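GMP reductase (Trypanosoma brucei brucei, PDB 6JIG) probably catalyses the irreversible NADPH-dependent deamination of GMP to IMP and binds guanine nucleotides at a regulatory CBS-domain site. Local coordinates at residues 58-63 and 88-93. The protein carries 1 engineered substitution. Sequence-based numbering, arbitrary orientation.
Sequences CEQRMA and LREVKR. With 5GP (guanosine-5'-monophosphate), chain C.
With CG lodged between the backbone N and the carbonyl carbon (chi1 64°) and a bend at chi2, Gln-60 places its amide beside the carboxylate of Glu-90, whose extended chain, CG beside its own backbone N, brings an oxygen to meet it. The two residues belong to neighbouring outer helices, 60-68 and 81-93, of the TIM barrel that forms the catalytic domain of the IMPDH/GMPR family; strand 72-75 runs between them in sequence. Gln-60 NE2 gives Glu-90 OE1 a weak hydrogen bond of 3.2 Å, bent to 135° at the hydrogen, with amide and carboxylate planes nearly perpendicular. Next to this polar link, apolar atoms meet. Val-91 CG2 packs against the first turn of helix 60-68, 3.7 Å from Gln-60 CA, and the same methyl meets Ala-63 CB at 3.8 Å. Ala-63 and Leu-88, one from each helix, both touch Leu-75 of barrel strand 72-75. Lys-92 forms salt bridges with Asp-224 and Asp-254.

Segment 88-93, packed on helix 60-68 of the barrel through Val-91, contributes Arg-93 to the GMP site of the CBS region, where Asp-211 and Ser-210 also bind the nucleotide. Arg-93 reads the Hoogsteen edge of guanine through two nearly straight bonds: NH2 reaches O6 at 3.1 Å, and NE, with N7 lying in the guanidinium plane, donates to N7 at 3.1 Å and 164°.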
loop_
_atom_site.group_PDB
_atom_site.type_symbol
_atom_site.label_atom_id
_atom_site.label_comp_id
_atom_site.label_asym_id
_atom_site.label_seq_id
_atom_site.Cartn_x
_atom_site.Cartn_y
_atom_site.Cartn_z
ATOM N N CYS A 58 23.995 -12.568 -22.549
ATOM C CA CYS A 58 24.844 -13.561 -23.219
ATOM C C CYS A 58 26.297 -13.102 -23.354
ATOM O O CYS A 58 26.644 -12.360 -24.279
ATOM C CB CYS A 58 24.276 -13.920 -24.588
ATOM S SG CYS A 58 25.174 -15.353 -25.342
ATOM N N GLU A 59 27.158 -13.593 -22.461
ATOM C CA GLU A 59 28.588 -13.615 -22.762
ATOM C C GLU A 59 29.026 -15.078 -22.772
ATOM O O GLU A 59 28.199 -15.955 -23.051
ATOM C CB GLU A 59 29.362 -12.725 -21.782
ATOM C CG GLU A 59 28.977 -11.236 -22.025
ATOM C CD GLU A 59 29.785 -10.209 -21.240
ATOM O OE1 GLU A 59 29.726 -9.022 -21.621
ATOM O OE2 GLU A 59 30.452 -10.564 -20.248
ATOM N N GLN A 60 30.300 -15.373 -22.491
ATOM C CA GLN A 60 30.801 -16.714 -22.789
ATOM C C GLN A 60 30.121 -17.789 -21.935
ATOM O O GLN A 60 29.864 -18.897 -22.419
ATOM C CB GLN A 60 32.330 -16.765 -22.635
ATOM C CG GLN A 60 32.844 -16.512 -21.231
ATOM C CD GLN A 60 33.263 -15.067 -21.021
ATOM O OE1 GLN A 60 32.587 -14.133 -21.468
ATOM N NE2 GLN A 60 34.382 -14.874 -20.336
ATOM N N ARG A 61 29.814 -17.496 -20.668
ATOM C CA ARG A 61 29.233 -18.542 -19.831
ATOM C C ARG A 61 27.818 -18.902 -20.282
ATOM O O ARG A 61 27.439 -20.081 -20.265
ATOM C CB ARG A 61 29.245 -18.124 -18.360
ATOM C CG ARG A 61 30.565 -18.458 -17.646
ATOM C CD ARG A 61 30.597 -17.944 -16.207
ATOM N N MET A 62 27.034 -17.908 -20.708
ATOM C CA MET A 62 25.687 -18.180 -21.214
ATOM C C MET A 62 25.739 -18.917 -22.548
ATOM O O MET A 62 24.977 -19.864 -22.771
ATOM C CB MET A 62 24.903 -16.868 -21.362
ATOM C CG MET A 62 23.540 -17.031 -22.046
ATOM S SD MET A 62 22.411 -18.017 -21.001
ATOM C CE MET A 62 22.152 -16.887 -19.626
ATOM N N ALA A 63 26.624 -18.483 -23.454
ATOM C CA ALA A 63 26.751 -19.143 -24.751
ATOM C C ALA A 63 27.121 -20.613 -24.587
ATOM O O ALA A 63 26.600 -21.478 -25.300
ATOM C CB ALA A 63 27.793 -18.419 -25.615
ATOM N N LEU A 88 34.421 -15.405 -27.688
ATOM C CA LEU A 88 34.164 -16.467 -28.650
ATOM C C LEU A 88 35.183 -17.593 -28.509
ATOM O O LEU A 88 34.819 -18.774 -28.454
ATOM C CB LEU A 88 34.172 -15.883 -30.063
ATOM C CG LEU A 88 33.309 -16.672 -31.047
ATOM C CD1 LEU A 88 32.712 -15.744 -32.063
ATOM C CD2 LEU A 88 34.149 -17.756 -31.734
ATOM N N ARG A 89 36.470 -17.243 -28.426
ATOM C CA ARG A 89 37.500 -18.267 -28.267
ATOM C C ARG A 89 37.333 -19.036 -26.969
ATOM O O ARG A 89 37.643 -20.231 -26.913
ATOM C CB ARG A 89 38.885 -17.627 -28.323
ATOM C CG ARG A 89 39.325 -17.234 -29.719
ATOM C CD ARG A 89 40.782 -16.762 -29.700
ATOM N NE ARG A 89 40.888 -15.445 -29.082
ATOM C CZ ARG A 89 40.932 -14.314 -29.774
ATOM N NH1 ARG A 89 40.897 -14.353 -31.105
ATOM N NH2 ARG A 89 41.019 -13.154 -29.140
ATOM N N GLU A 90 36.858 -18.380 -25.909
ATOM C CA GLU A 90 36.610 -19.119 -24.671
ATOM C C GLU A 90 35.474 -20.111 -24.843
ATOM O O GLU A 90 35.533 -21.230 -24.310
ATOM C CB GLU A 90 36.309 -18.164 -23.518
ATOM C CG GLU A 90 37.539 -17.377 -23.070
ATOM C CD GLU A 90 37.294 -16.585 -21.798
ATOM O OE1 GLU A 90 36.602 -17.106 -20.896
ATOM O OE2 GLU A 90 37.793 -15.440 -21.710
ATOM N N VAL A 91 34.420 -19.718 -25.563
ATOM C CA VAL A 91 33.331 -20.654 -25.828
ATOM C C VAL A 91 33.857 -21.866 -26.591
ATOM O O VAL A 91 33.522 -23.013 -26.283
ATOM C CB VAL A 91 32.194 -19.963 -26.597
ATOM C CG1 VAL A 91 31.115 -20.990 -26.965
ATOM C CG2 VAL A 91 31.580 -18.826 -25.753
ATOM N N LYS A 92 34.673 -21.619 -27.617
ATOM C CA LYS A 92 35.205 -22.710 -28.430
ATOM C C LYS A 92 36.130 -23.607 -27.627
ATOM O O LYS A 92 36.273 -24.797 -27.938
ATOM C CB LYS A 92 35.938 -22.132 -29.638
ATOM C CG LYS A 92 34.994 -21.559 -30.682
ATOM C CD LYS A 92 33.898 -22.583 -31.018
ATOM C CE LYS A 92 33.107 -22.198 -32.276
ATOM N NZ LYS A 92 32.102 -23.292 -32.558
ATOM N N ARG A 93 36.737 -23.066 -26.577
ATOM C CA ARG A 93 37.679 -23.801 -25.746
ATOM C C ARG A 93 36.989 -24.648 -24.681
ATOM O O ARG A 93 37.649 -25.490 -24.055
ATOM C CB ARG A 93 38.659 -22.789 -25.123
ATOM C CG ARG A 93 40.031 -23.320 -24.799
ATOM C CD ARG A 93 40.930 -23.473 -26.012
ATOM N NE ARG A 93 42.098 -24.273 -25.653
ATOM C CZ ARG A 93 43.288 -24.200 -26.239
ATOM N NH1 ARG A 93 43.514 -23.350 -27.237
ATOM N NH2 ARG A 93 44.259 -24.981 -25.812
HETATM P P 5GP C . 39.494 -31.737 -17.423
HETATM O O1P 5GP C . 39.137 -33.200 -17.294
HETATM O O2P 5GP C . 40.802 -31.468 -18.137
HETATM O O3P 5GP C . 39.111 -30.834 -16.266
HETATM O "O5'" 5GP C . 38.541 -31.213 -18.573
HETATM C "C5'" 5GP C . 39.140 -30.746 -19.759
HETATM C "C4'" 5GP C . 38.203 -29.891 -20.550
HETATM O "O4'" 5GP C . 38.919 -28.670 -20.903
HETATM C "C3'" 5GP C . 37.795 -30.554 -21.863
HETATM O "O3'" 5GP C . 36.456 -30.205 -22.216
HETATM C "C2'" 5GP C . 38.801 -29.967 -22.849
HETATM O "O2'" 5GP C . 38.415 -29.994 -24.205
HETATM C "C1'" 5GP C . 38.968 -28.546 -22.308
HETATM N N9 5GP C . 40.242 -27.953 -22.708
HETATM C C8 5GP C . 40.361 -26.923 -23.560
HETATM N N7 5GP C . 41.663 -26.663 -23.768
HETATM C C5 5GP C . 42.380 -27.569 -23.058
HETATM C C6 5GP C . 43.743 -27.778 -22.901
HETATM O O6 5GP C . 44.558 -27.041 -23.493
HETATM N N1 5GP C . 44.169 -28.772 -22.114
HETATM C C2 5GP C . 43.303 -29.567 -21.467
HETATM N N2 5GP C . 43.797 -30.561 -20.683
HETATM N N3 5GP C . 41.952 -29.385 -21.593
HETATM C C4 5GP C . 41.478 -28.389 -22.389
#